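Local atomic coordinates of diaminopimelate decarboxylase (Psychromonas ingrahamii, PDB entry 4XG1), a protein that probably decarboxylates meso-diaminopimelate to L-lysine, using pyridoxal 5'-phosphate as cofactor, in the last step of lysine biosynthesis. Residues B[129-134]-B[190-195]; B[110-115]-B[135-140]; B[181-186]-B[230-235]; B[151-156]-B[165-170]; B[217-222]-B[262-267]. All blocks are in the same frame, centred on the assembly; numbering follows the deposited sequence.

Contact 1: B[129-134]-B[190-195]; sequences SELYRI and EFLEIK. With K (potassium ion), chain O.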
# COMPACT_ATOMS: atom_id res chain seq x y z
N SER B 129 27.98 -4.16 6.13
CA SER B 129 27.78 -5.17 5.09
C SER B 129 27.64 -4.54 3.71
O SER B 129 28.11 -5.10 2.73
CB SER B 129 26.55 -5.98 5.37
OG SER B 129 26.87 -7.20 5.98
N GLU B 130 26.99 -3.38 3.65
CA GLU B 130 26.67 -2.74 2.37
C GLU B 130 27.92 -2.17 1.71
O GLU B 130 28.07 -2.27 0.49
CB GLU B 130 25.61 -1.63 2.55
CG GLU B 130 25.17 -0.91 1.27
CD GLU B 130 24.43 0.40 1.52
OE1 GLU B 130 23.84 0.61 2.63
OE2 GLU B 130 24.35 1.22 0.58
N LEU B 131 28.80 -1.57 2.53
CA LEU B 131 30.12 -1.15 2.05
C LEU B 131 30.81 -2.29 1.30
O LEU B 131 31.32 -2.09 0.23
CB LEU B 131 31.01 -0.71 3.19
CG LEU B 131 30.74 0.66 3.79
CD1 LEU B 131 31.66 0.83 4.98
CD2 LEU B 131 30.96 1.81 2.85
N TYR B 132 30.84 -3.47 1.88
CA TYR B 132 31.55 -4.57 1.24
C TYR B 132 30.89 -4.93 -0.07
O TYR B 132 31.56 -5.28 -1.03
CB TYR B 132 31.65 -5.80 2.18
CG TYR B 132 32.55 -5.54 3.39
CD1 TYR B 132 33.91 -5.22 3.22
CD2 TYR B 132 32.05 -5.59 4.70
CE1 TYR B 132 34.73 -4.96 4.31
CE2 TYR B 132 32.87 -5.32 5.80
CZ TYR B 132 34.21 -5.00 5.59
OH TYR B 132 35.03 -4.75 6.66
N ARG B 133 29.56 -4.88 -0.09
CA ARG B 133 28.83 -5.26 -1.27
C ARG B 133 29.14 -4.27 -2.39
O ARG B 133 29.36 -4.65 -3.53
CB ARG B 133 27.34 -5.31 -0.99
CG ARG B 133 26.55 -5.60 -2.25
CD ARG B 133 25.07 -5.78 -1.99
NE ARG B 133 24.78 -7.04 -1.36
CZ ARG B 133 23.57 -7.48 -1.08
NH1 ARG B 133 22.53 -6.75 -1.36
NH2 ARG B 133 23.40 -8.66 -0.53
N ILE B 134 29.14 -2.99 -2.06
CA ILE B 134 29.35 -1.99 -3.06
C ILE B 134 30.74 -2.16 -3.61
O ILE B 134 30.93 -2.26 -4.83
CB ILE B 134 29.17 -0.58 -2.50
CG1 ILE B 134 27.69 -0.36 -2.16
CG2 ILE B 134 29.62 0.47 -3.52
CD1 ILE B 134 27.39 0.99 -1.54
N GLU B 190 39.25 -0.17 -1.58
CA GLU B 190 40.01 0.27 -2.74
C GLU B 190 39.11 0.83 -3.78
O GLU B 190 39.43 1.83 -4.40
CB GLU B 190 40.74 -0.91 -3.36
CG GLU B 190 42.01 -0.56 -4.11
CD GLU B 190 42.57 -1.79 -4.82
OE1 GLU B 190 42.21 -2.93 -4.43
OE2 GLU B 190 43.35 -1.61 -5.77
N PHE B 191 37.97 0.15 -3.96
CA PHE B 191 37.00 0.50 -5.00
C PHE B 191 35.87 1.40 -4.51
O PHE B 191 34.91 1.64 -5.25
CB PHE B 191 36.53 -0.79 -5.67
CG PHE B 191 37.62 -1.43 -6.48
CD1 PHE B 191 37.94 -0.92 -7.73
CD2 PHE B 191 38.38 -2.47 -5.96
CE1 PHE B 191 38.96 -1.48 -8.47
CE2 PHE B 191 39.41 -3.03 -6.70
CZ PHE B 191 39.70 -2.54 -7.96
N LEU B 192 36.03 1.97 -3.31
CA LEU B 192 35.15 3.01 -2.82
C LEU B 192 35.88 4.29 -2.75
O LEU B 192 37.08 4.30 -2.58
CB LEU B 192 34.66 2.68 -1.42
CG LEU B 192 34.06 1.29 -1.19
CD1 LEU B 192 33.50 1.21 0.22
CD2 LEU B 192 32.99 0.95 -2.22
N GLU B 193 35.15 5.39 -2.80
CA GLU B 193 35.74 6.67 -2.72
C GLU B 193 34.85 7.57 -1.89
O GLU B 193 33.78 8.01 -2.33
CB GLU B 193 35.96 7.26 -4.10
CG GLU B 193 36.64 8.62 -4.07
CD GLU B 193 36.80 9.26 -5.44
OE1 GLU B 193 36.73 8.53 -6.46
OE2 GLU B 193 37.04 10.48 -5.49
N ILE B 194 35.33 7.91 -0.71
CA ILE B 194 34.57 8.74 0.20
C ILE B 194 34.34 10.13 -0.36
O ILE B 194 35.29 10.87 -0.61
CB ILE B 194 35.29 8.82 1.55
CG1 ILE B 194 35.35 7.42 2.18
CG2 ILE B 194 34.59 9.80 2.46
CD1 ILE B 194 36.40 7.22 3.27
N LYS B 195 33.08 10.50 -0.55
CA LYS B 195 32.74 11.84 -1.02
C LYS B 195 32.00 12.67 -0.03
O LYS B 195 32.05 13.92 -0.12
CB LYS B 195 31.89 11.77 -2.29
CG LYS B 195 32.53 10.93 -3.39
CD LYS B 195 33.80 11.58 -3.94
CE LYS B 195 33.47 12.57 -5.03
NZ LYS B 195 34.72 13.23 -5.50
K K O . 38.76 5.03 -0.26
O HOH W 1 38.40 7.64 -0.00
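In the beta/alpha barrel of this decarboxylase, helix 128-140 packs on the start of strand 192-198 through L131, I134 and L192. L192 points its side chain at the helix and divides its two methyls. CD1 of L192 meets CD2 of L131 at 3.7 Å. CD2 of L192 meets CG2 of I134 at 3.6 Å. Both pairs of side chains cross at about a right angle. In I134 the branch that touches is CG2, which lies anti to the backbone N, while CG1 stands beside that N with chi1 at -69°. All three residues are buried, and no hydrogen bond crosses. The backbone of L192 has a separate polar task: its O binds the potassium ion at 3.0 Å. S187 O, L189 O and a water complete the ligands found, and the water also accepts from I194 N at 3.2 Å. An alanine in place of L192 would probably open a gap under L131 and I134 and take away the methyls they meet on this strand. I134 and L131 also touch strand 122-125, and the strand 145-152 that pairs with 192-198. Such aliphatic packing of an outer helix on parallel strands is typical of the TIM barrel.

Contact 2: B[110-115]-B[135-140]; sequences IEISAA and NSVAKA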
# COMPACT_ATOMS: atom_id res chain seq x y z
N ILE B 110 22.49 -5.93 -8.13
CA ILE B 110 21.91 -5.51 -9.40
C ILE B 110 21.64 -4.00 -9.44
O ILE B 110 21.97 -3.33 -10.42
CB ILE B 110 20.64 -6.30 -9.73
CG1 ILE B 110 21.03 -7.75 -10.05
CG2 ILE B 110 19.91 -5.68 -10.94
CD1 ILE B 110 19.85 -8.67 -10.35
N GLU B 111 21.06 -3.47 -8.37
CA GLU B 111 20.80 -2.04 -8.29
C GLU B 111 22.10 -1.28 -8.23
O GLU B 111 22.22 -0.21 -8.80
CB GLU B 111 19.93 -1.70 -7.07
CG GLU B 111 18.56 -2.35 -7.07
CD GLU B 111 17.70 -1.95 -5.86
OE1 GLU B 111 18.02 -2.43 -4.75
OE2 GLU B 111 16.71 -1.21 -6.04
N ILE B 112 23.05 -1.78 -7.48
CA ILE B 112 24.32 -1.05 -7.32
C ILE B 112 25.11 -0.99 -8.62
O ILE B 112 25.62 0.06 -9.01
CB ILE B 112 25.19 -1.68 -6.25
CG1 ILE B 112 24.56 -1.50 -4.86
CG2 ILE B 112 26.56 -1.02 -6.25
CD1 ILE B 112 24.91 -2.61 -3.89
N SER B 113 25.16 -2.12 -9.31
CA SER B 113 25.67 -2.17 -10.66
C SER B 113 25.00 -1.18 -11.62
O SER B 113 25.66 -0.45 -12.34
CB SER B 113 25.51 -3.57 -11.19
OG SER B 113 26.14 -3.65 -12.45
N ALA B 114 23.68 -1.13 -11.60
CA ALA B 114 23.00 -0.26 -12.54
C ALA B 114 23.33 1.18 -12.25
O ALA B 114 23.50 2.00 -13.17
CB ALA B 114 21.50 -0.46 -12.50
N ALA B 115 23.43 1.50 -10.97
CA ALA B 115 23.66 2.89 -10.56
C ALA B 115 25.11 3.30 -10.86
O ALA B 115 25.39 4.44 -11.26
CB ALA B 115 23.38 3.03 -9.08
N ASN B 135 31.71 -2.18 -2.71
CA ASN B 135 33.10 -2.32 -3.08
C ASN B 135 33.29 -3.54 -3.95
O ASN B 135 34.03 -3.49 -4.95
CB ASN B 135 33.96 -2.45 -1.84
CG ASN B 135 35.44 -2.52 -2.16
OD1 ASN B 135 36.06 -1.52 -2.53
ND2 ASN B 135 36.00 -3.71 -2.04
N SER B 136 32.62 -4.62 -3.58
CA SER B 136 32.69 -5.86 -4.33
C SER B 136 32.16 -5.72 -5.77
O SER B 136 32.76 -6.24 -6.72
CB SER B 136 31.92 -6.92 -3.58
OG SER B 136 31.83 -8.12 -4.34
N VAL B 137 31.07 -5.00 -5.94
CA VAL B 137 30.49 -4.77 -7.27
C VAL B 137 31.31 -3.75 -8.09
O VAL B 137 31.49 -3.91 -9.29
CB VAL B 137 29.01 -4.31 -7.16
CG1 VAL B 137 28.50 -3.68 -8.45
CG2 VAL B 137 28.13 -5.49 -6.76
N ALA B 138 31.76 -2.69 -7.43
CA ALA B 138 32.64 -1.68 -8.04
C ALA B 138 33.93 -2.32 -8.57
O ALA B 138 34.42 -2.00 -9.65
CB ALA B 138 32.98 -0.63 -7.02
N LYS B 139 34.45 -3.23 -7.77
CA LYS B 139 35.63 -3.98 -8.11
C LYS B 139 35.35 -4.72 -9.40
O LYS B 139 36.06 -4.55 -10.38
CB LYS B 139 35.96 -4.96 -6.97
CG LYS B 139 37.27 -5.71 -7.12
CD LYS B 139 37.42 -6.83 -6.11
CE LYS B 139 38.49 -7.84 -6.51
NZ LYS B 139 38.29 -9.18 -5.89
N ALA B 140 34.29 -5.52 -9.42
CA ALA B 140 33.97 -6.30 -10.60
C ALA B 140 33.80 -5.45 -11.87
O ALA B 140 33.98 -5.96 -12.96
CB ALA B 140 32.74 -7.15 -10.35
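The chi1 of V137, 163°, swings CG1 away from its own N and out to the neighbouring helix. On the other side I112 has CG2 anti to its own N and CG1 beside it, chi1 -68°, which puts CG2 at the interface. The two methyls meet there, I112 CG2 to V137 CG1, at 4.0 Å. The same V137 CG1 also lies against the backbone of S113, the residue after I112, 3.8 Å from S113 N and 3.9 Å from S113 CA. S113 adds its CB, 4.1 Å from V137 CG1. One methyl of V137 thus carries the whole contact, resting partly on a side chain and partly on the main chain of the facing helix. The helices are close here, with the CA atoms of S113 and V137 6.4 Å apart. No hydrogen bond crosses. The hydroxyl of S113 is bonded within its own helix, to Q117 OE1, and takes no polar part here. I112 and V137 are buried. The contact joins helix 109-117 to helix 128-140, two helices on the outside of the barrel. V137 also touches E109 and L116 of the first helix. I112 reaches on to R133 and I134 of the second and to F123 of strand 122-125.

Contact 3: B[181-186]-B[230-235]; sequences DVYKIA and ITISHL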
# COMPACT_ATOMS: atom_id res chain seq x y z
N ASP B 181 35.05 4.73 12.77
CA ASP B 181 35.43 3.37 12.54
C ASP B 181 35.00 2.91 11.17
O ASP B 181 35.75 2.19 10.50
CB ASP B 181 34.88 2.47 13.64
CG ASP B 181 35.37 2.87 15.01
OD1 ASP B 181 35.09 4.02 15.43
OD2 ASP B 181 36.04 2.03 15.64
N VAL B 182 33.79 3.25 10.73
CA VAL B 182 33.31 2.72 9.46
C VAL B 182 33.84 3.59 8.33
O VAL B 182 34.11 3.10 7.24
CB VAL B 182 31.76 2.53 9.36
CG1 VAL B 182 31.23 1.58 10.43
CG2 VAL B 182 31.03 3.85 9.42
N TYR B 183 33.96 4.89 8.58
CA TYR B 183 34.55 5.76 7.60
C TYR B 183 35.95 5.28 7.31
O TYR B 183 36.44 5.43 6.19
CB TYR B 183 34.55 7.20 8.07
CG TYR B 183 33.45 7.96 7.42
CD1 TYR B 183 33.56 8.39 6.12
CD2 TYR B 183 32.26 8.24 8.10
CE1 TYR B 183 32.54 9.12 5.51
CE2 TYR B 183 31.23 8.96 7.49
CZ TYR B 183 31.38 9.39 6.20
OH TYR B 183 30.39 10.12 5.59
N LYS B 184 36.58 4.71 8.32
CA LYS B 184 37.91 4.18 8.18
C LYS B 184 37.87 3.02 7.23
O LYS B 184 38.62 2.99 6.27
CB LYS B 184 38.46 3.72 9.54
CG LYS B 184 39.86 3.09 9.50
CD LYS B 184 40.61 3.34 10.80
CE LYS B 184 42.13 2.99 10.73
NZ LYS B 184 42.57 2.20 9.53
N ILE B 185 37.03 2.05 7.54
CA ILE B 185 36.88 0.85 6.73
C ILE B 185 36.66 1.21 5.28
O ILE B 185 37.21 0.59 4.39
CB ILE B 185 35.69 0.00 7.21
CG1 ILE B 185 36.02 -0.64 8.56
CG2 ILE B 185 35.35 -1.08 6.19
CD1 ILE B 185 34.83 -1.28 9.28
N ALA B 186 35.86 2.24 5.06
CA ALA B 186 35.60 2.72 3.72
C ALA B 186 36.89 3.20 3.06
O ALA B 186 37.16 2.86 1.91
CB ALA B 186 34.58 3.85 3.74
N ILE B 230 40.76 12.26 6.16
CA ILE B 230 39.67 11.93 5.26
C ILE B 230 38.99 13.20 4.88
O ILE B 230 38.69 14.00 5.69
CB ILE B 230 38.70 10.98 5.90
CG1 ILE B 230 39.46 9.78 6.39
CG2 ILE B 230 37.64 10.60 4.92
CD1 ILE B 230 38.65 8.55 6.62
N THR B 231 38.78 13.36 3.59
CA THR B 231 38.27 14.59 3.02
C THR B 231 36.83 14.44 2.67
O THR B 231 36.45 13.42 2.19
CB THR B 231 39.00 14.86 1.72
OG1 THR B 231 40.39 15.01 2.00
CG2 THR B 231 38.45 16.10 1.09
N ILE B 232 36.05 15.48 2.89
CA ILE B 232 34.62 15.40 2.71
C ILE B 232 34.08 16.47 1.79
O ILE B 232 34.02 17.60 2.13
CB ILE B 232 33.89 15.41 4.06
CG1 ILE B 232 34.18 14.15 4.82
CG2 ILE B 232 32.39 15.55 3.89
CD1 ILE B 232 33.79 12.93 4.08
N SER B 233 33.62 16.08 0.61
CA SER B 233 33.26 17.05 -0.45
C SER B 233 31.86 17.62 -0.29
O SER B 233 31.58 18.77 -0.71
CB SER B 233 33.37 16.39 -1.82
OG SER B 233 34.46 15.48 -1.85
N HIS B 234 30.95 16.82 0.30
CA HIS B 234 29.56 17.28 0.54
C HIS B 234 28.93 16.69 1.80
O HIS B 234 29.35 15.64 2.31
CB HIS B 234 28.66 16.99 -0.67
CG HIS B 234 28.45 15.53 -0.94
ND1 HIS B 234 27.52 14.77 -0.26
CD2 HIS B 234 29.07 14.67 -1.80
CE1 HIS B 234 27.59 13.51 -0.67
NE2 HIS B 234 28.51 13.43 -1.61
N LEU B 235 27.93 17.42 2.28
CA LEU B 235 27.13 17.03 3.42
C LEU B 235 25.67 17.00 3.02
O LEU B 235 25.10 18.03 2.61
CB LEU B 235 27.29 18.05 4.54
CG LEU B 235 26.42 17.81 5.77
CD1 LEU B 235 26.87 16.56 6.52
CD2 LEU B 235 26.49 19.03 6.66
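Y183 and two isoleucines, I230 and I232, carry this contact, and all three side chains leave the backbone toward the opposite segment. The ring of Y183 is met at CE1 by CD1 of I232, at 4.3 Å. The methyl comes in obliquely, and the touch is a light apolar one. I230 instead meets the backbone of the tyrosine: its CD1 lies 3.8 Å from Y183 O. I230 has CG1 anti to its carbonyl carbon, chi1 -55°, and from there the chain carries CD1 out to the helix. The isoleucines therefore share one residue, I232 taking the ring and I230 the main chain. No hydrogen bond crosses between the segments. The far end of the tyrosine is polar and buried, and its OH is hydrogen-bonded to G196 O and I149 N. These bonds to two adjacent barrel strands hold the ring end in place. The contact joins helix 179-188 to the stretch leading into strand 234-236. Strand 192-198 runs next to that strand, and its I194 touches both Y183 and I232. L225 of helix 209-227 packs on Y183 as well, so the side chain of Y183, carried by helix 179-188, lies against helix 209-227 and the parallel sheet.

Contact 4: B[151-156]-B[165-170]; sequences INPNID and TGLKEN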
# COMPACT_ATOMS: atom_id res chain seq x y z
N ILE B 151 24.62 8.77 8.79
CA ILE B 151 24.99 8.86 10.15
C ILE B 151 23.81 9.28 10.98
O ILE B 151 22.98 10.08 10.55
CB ILE B 151 26.08 9.93 10.35
CG1 ILE B 151 27.35 9.53 9.62
CG2 ILE B 151 26.37 10.19 11.83
CD1 ILE B 151 27.87 8.18 10.04
N ASN B 152 23.71 8.65 12.14
CA ASN B 152 22.72 8.99 13.11
C ASN B 152 23.38 9.80 14.20
O ASN B 152 23.98 9.25 15.13
CB ASN B 152 22.08 7.71 13.69
CG ASN B 152 21.52 6.80 12.62
OD1 ASN B 152 21.27 7.23 11.51
ND2 ASN B 152 21.32 5.53 12.95
N PRO B 153 23.20 11.13 14.12
CA PRO B 153 23.69 11.93 15.22
C PRO B 153 23.02 11.66 16.56
O PRO B 153 21.90 11.15 16.63
CB PRO B 153 23.42 13.35 14.78
CG PRO B 153 22.58 13.28 13.54
CD PRO B 153 22.23 11.86 13.28
N ASN B 154 23.69 12.12 17.59
CA ASN B 154 23.30 11.91 18.94
C ASN B 154 22.54 13.17 19.23
O ASN B 154 23.04 14.09 19.88
CB ASN B 154 24.54 11.80 19.84
CG ASN B 154 25.58 12.90 19.56
OD1 ASN B 154 25.65 13.86 20.31
ND2 ASN B 154 26.40 12.77 18.48
N ILE B 155 21.34 13.24 18.68
CA ILE B 155 20.41 14.31 19.02
C ILE B 155 20.03 14.15 20.51
O ILE B 155 19.85 13.03 21.01
CB ILE B 155 19.18 14.22 18.12
CG1 ILE B 155 19.59 14.46 16.64
CG2 ILE B 155 18.03 15.13 18.59
CD1 ILE B 155 20.56 15.62 16.37
N ASP B 156 19.95 15.27 21.22
CA ASP B 156 19.51 15.32 22.61
C ASP B 156 18.03 14.93 22.82
O ASP B 156 17.08 15.61 22.36
CB ASP B 156 19.78 16.72 23.13
CG ASP B 156 19.33 16.92 24.56
OD1 ASP B 156 19.62 16.06 25.42
OD2 ASP B 156 18.66 17.94 24.80
N THR B 165 14.74 8.84 19.61
CA THR B 165 14.60 7.42 19.88
C THR B 165 14.38 6.73 18.56
O THR B 165 14.86 5.61 18.37
CB THR B 165 13.50 7.11 20.91
OG1 THR B 165 12.24 7.53 20.40
CG2 THR B 165 13.78 7.83 22.24
N GLY B 166 13.73 7.43 17.62
CA GLY B 166 13.57 6.93 16.24
C GLY B 166 14.93 6.59 15.67
O GLY B 166 15.12 5.49 15.19
N LEU B 167 15.88 7.53 15.75
CA LEU B 167 17.25 7.31 15.34
C LEU B 167 17.83 6.06 16.00
O LEU B 167 18.35 5.16 15.31
CB LEU B 167 18.12 8.54 15.70
CG LEU B 167 17.95 9.74 14.73
CD1 LEU B 167 18.78 10.89 15.24
CD2 LEU B 167 18.28 9.42 13.27
N LYS B 168 17.71 5.97 17.32
CA LYS B 168 18.20 4.78 18.05
C LYS B 168 17.51 3.46 17.75
O LYS B 168 18.20 2.49 17.55
CB LYS B 168 18.19 4.98 19.56
CG LYS B 168 19.49 5.58 20.10
CD LYS B 168 19.55 7.11 20.00
CE LYS B 168 19.97 7.72 21.34
NZ LYS B 168 21.36 7.31 21.73
N GLU B 169 16.18 3.42 17.72
CA GLU B 169 15.41 2.18 17.53
C GLU B 169 15.29 1.61 16.12
O GLU B 169 14.61 0.59 15.93
CB GLU B 169 13.94 2.33 18.01
CG GLU B 169 13.73 2.88 19.41
CD GLU B 169 14.23 1.98 20.54
OE1 GLU B 169 13.95 0.76 20.53
OE2 GLU B 169 14.90 2.51 21.47
N ASN B 170 15.81 2.24 15.10
CA ASN B 170 15.30 1.92 13.80
C ASN B 170 16.39 1.40 12.89
O ASN B 170 17.57 1.57 13.16
CB ASN B 170 14.54 3.12 13.25
CG ASN B 170 15.46 4.22 12.70
OD1 ASN B 170 16.65 4.01 12.40
ND2 ASN B 170 14.91 5.43 12.65
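Strand 145-152 ends at N152, and the chain runs on through an inverse gamma turn centred on N154 past helix 161-169, with the CA atoms of N152 and L167 6.1 Å apart. L167 is the residue that the helix puts into this bend. With CG anti to its carbonyl carbon, chi1 -77°, it directs both methyls at the bend. CD1 lies 3.4 Å from P153 O, 3.9 Å from I155 CG1 and 4.1 Å from P153 CD. P153 and L167 cross at about a right angle. CD2 meets the asparagine, 4.1 Å from N152 OD1. N152 and L167 slide past each other in opposite directions. The amide of N152 has its polar partner beyond the helix, where ND2 is hydrogen-bonded to F172 O. No hydrogen bond joins the two segments. A serine at L167 would probably cost I155 and P153 this apolar partner and open a gap inside the bend. The side chain of N152 is about 10 Å from the bound pyridoxal-lysine adduct, so the contact stands back from the cofactor. Strand 145-152, helix 161-169 and strand 174-175 form a beta-alpha-beta unit of the TIM barrel, and this contact packs the helix on the end of the first strand and the loop after it.

Contact 5: B[217-222]-B[262-267]; sequences KLLILI and NRMAGR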
# COMPACT_ATOMS: atom_id res chain seq x y z
N LYS B 217 26.41 18.38 14.86
CA LYS B 217 27.15 17.17 15.22
C LYS B 217 27.80 16.53 14.06
O LYS B 217 28.77 15.79 14.22
CB LYS B 217 26.24 16.15 15.86
CG LYS B 217 25.33 16.89 16.84
CD LYS B 217 25.69 16.50 18.24
CE LYS B 217 24.54 16.93 19.11
NZ LYS B 217 24.75 16.49 20.50
N LEU B 218 27.26 16.78 12.89
CA LEU B 218 27.88 16.27 11.67
C LEU B 218 29.10 17.12 11.24
O LEU B 218 30.09 16.56 10.74
CB LEU B 218 26.86 16.16 10.53
CG LEU B 218 25.70 15.19 10.75
CD1 LEU B 218 24.66 15.34 9.64
CD2 LEU B 218 26.12 13.74 10.86
N LEU B 219 29.05 18.42 11.48
CA LEU B 219 30.21 19.30 11.24
C LEU B 219 31.37 18.92 12.14
O LEU B 219 32.48 18.70 11.67
CB LEU B 219 29.86 20.75 11.44
CG LEU B 219 28.84 21.28 10.44
CD1 LEU B 219 28.45 22.72 10.73
CD2 LEU B 219 29.36 21.16 9.02
N ILE B 220 31.08 18.77 13.42
CA ILE B 220 32.05 18.23 14.37
C ILE B 220 32.66 16.97 13.80
O ILE B 220 33.90 16.81 13.82
CB ILE B 220 31.38 17.92 15.73
CG1 ILE B 220 31.11 19.21 16.48
CG2 ILE B 220 32.23 16.99 16.59
CD1 ILE B 220 30.05 19.07 17.56
N LEU B 221 31.82 16.06 13.32
CA LEU B 221 32.33 14.78 12.78
C LEU B 221 33.19 15.00 11.54
O LEU B 221 34.15 14.25 11.31
CB LEU B 221 31.17 13.83 12.42
CG LEU B 221 31.53 12.61 11.57
CD1 LEU B 221 32.49 11.69 12.30
CD2 LEU B 221 30.29 11.80 11.17
N ILE B 222 32.79 15.95 10.70
CA ILE B 222 33.54 16.20 9.49
C ILE B 222 34.95 16.62 9.83
O ILE B 222 35.94 16.05 9.32
CB ILE B 222 32.88 17.29 8.65
CG1 ILE B 222 31.70 16.68 7.89
CG2 ILE B 222 33.90 17.91 7.70
CD1 ILE B 222 30.75 17.71 7.31
N ASN B 262 23.04 30.12 7.49
CA ASN B 262 23.62 30.92 8.57
C ASN B 262 24.58 30.02 9.36
O ASN B 262 25.78 30.36 9.50
CB ASN B 262 22.55 31.53 9.49
CG ASN B 262 21.66 32.56 8.78
OD1 ASN B 262 21.99 33.04 7.71
ND2 ASN B 262 20.52 32.89 9.39
N ARG B 263 24.12 28.85 9.81
CA ARG B 263 25.04 27.90 10.54
C ARG B 263 26.30 27.48 9.79
O ARG B 263 27.26 26.96 10.38
CB ARG B 263 24.34 26.61 11.03
CG ARG B 263 23.91 26.57 12.48
CD ARG B 263 25.01 26.92 13.50
NE ARG B 263 26.05 25.90 13.64
CZ ARG B 263 27.37 26.05 13.49
NH1 ARG B 263 27.93 27.21 13.16
NH2 ARG B 263 28.18 24.99 13.67
N MET B 264 26.28 27.64 8.47
CA MET B 264 27.44 27.32 7.61
C MET B 264 28.46 28.45 7.60
O MET B 264 29.52 28.33 6.96
CB MET B 264 27.02 27.10 6.17
CG MET B 264 26.29 25.81 5.92
SD MET B 264 27.02 24.36 6.75
CE MET B 264 28.26 23.72 5.64
N ALA B 265 28.09 29.56 8.24
CA ALA B 265 29.06 30.45 8.87
C ALA B 265 30.08 30.93 7.86
O ALA B 265 29.77 31.81 7.06
CB ALA B 265 29.73 29.75 10.07
N GLY B 266 31.28 30.34 7.88
CA GLY B 266 32.27 30.53 6.83
C GLY B 266 32.86 29.20 6.43
O GLY B 266 34.01 28.91 6.75
N ARG B 267 32.03 28.36 5.79
CA ARG B 267 32.48 27.14 5.07
C ARG B 267 32.07 27.12 3.61
O ARG B 267 31.12 27.78 3.19
CB ARG B 267 31.92 25.86 5.71
CG ARG B 267 32.72 25.31 6.86
CD ARG B 267 31.85 24.33 7.61
NE ARG B 267 32.62 23.35 8.37
CZ ARG B 267 32.64 23.25 9.69
NH1 ARG B 267 31.92 24.09 10.45
NH2 ARG B 267 33.40 22.31 10.24
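This is a partly buried contact between an outer helix and a turn, in which L219 of helix 209-227 is packed among two arginines and a methionine. The turn follows helix 253-262 and leads to strand 270-273. L219 points at it and supplies about half of the buried surface. R267 reaches back along the leucine with its chain extended from CG to NE, and the two side chains slide past each other in opposite directions. The guanidinium lies flat against L219: CD2 sits over the centre of one face, 3.9 Å above the plane. The other methyl, CD1, is 3.7 Å from R267 NH1. CD1 is also 3.7 Å from NH2 of R263, whose guanidinium it meets obliquely. R263 is bent at chi2 and chi3, -52° and -71°, which folds its charged end back to the helix. M264 adds a looser touch, its CE 4.4 Å from L219 CD2.

The segment 262-267 makes a type I beta turn from N262 to A265, where the phi turns positive. In the TIM barrel this turn closes one helix and feeds the next strand of the parallel sheet. The charges find their mates on helix 209-227 itself: R263 NE forms a salt bridge with D216 OD1, and R267 NH2 with D223 OD1. D216 and D223 hold the two guanidinium groups at the helix, with the leucine between them in sequence. No hydrogen bond crosses between the two segments. M264 also touches H52.

All five contacts lie in the barrel domain and none has a hydrogen bond across it. Contacts 1 to 4 are buried; contact 5 is partly buried and the one where charged groups do the packing. Contacts 1 and 2 share helix 128-140, and N135 OD1 reaches F191 N between them, so one helix faces both a strand and a neighbouring helix. Contacts 1 and 3 meet where strand 192-198 runs beside the start of strand 234-236; K195 O takes S233 N just before that strand, and H234 N in it. Contact 1 alone includes a metal ligand. Contacts 3 and 5 meet through L235 against L218 and I222. Contact 4 touches contact 5 through N154 and K217, and also reaches the second subunit, as contact 1 does.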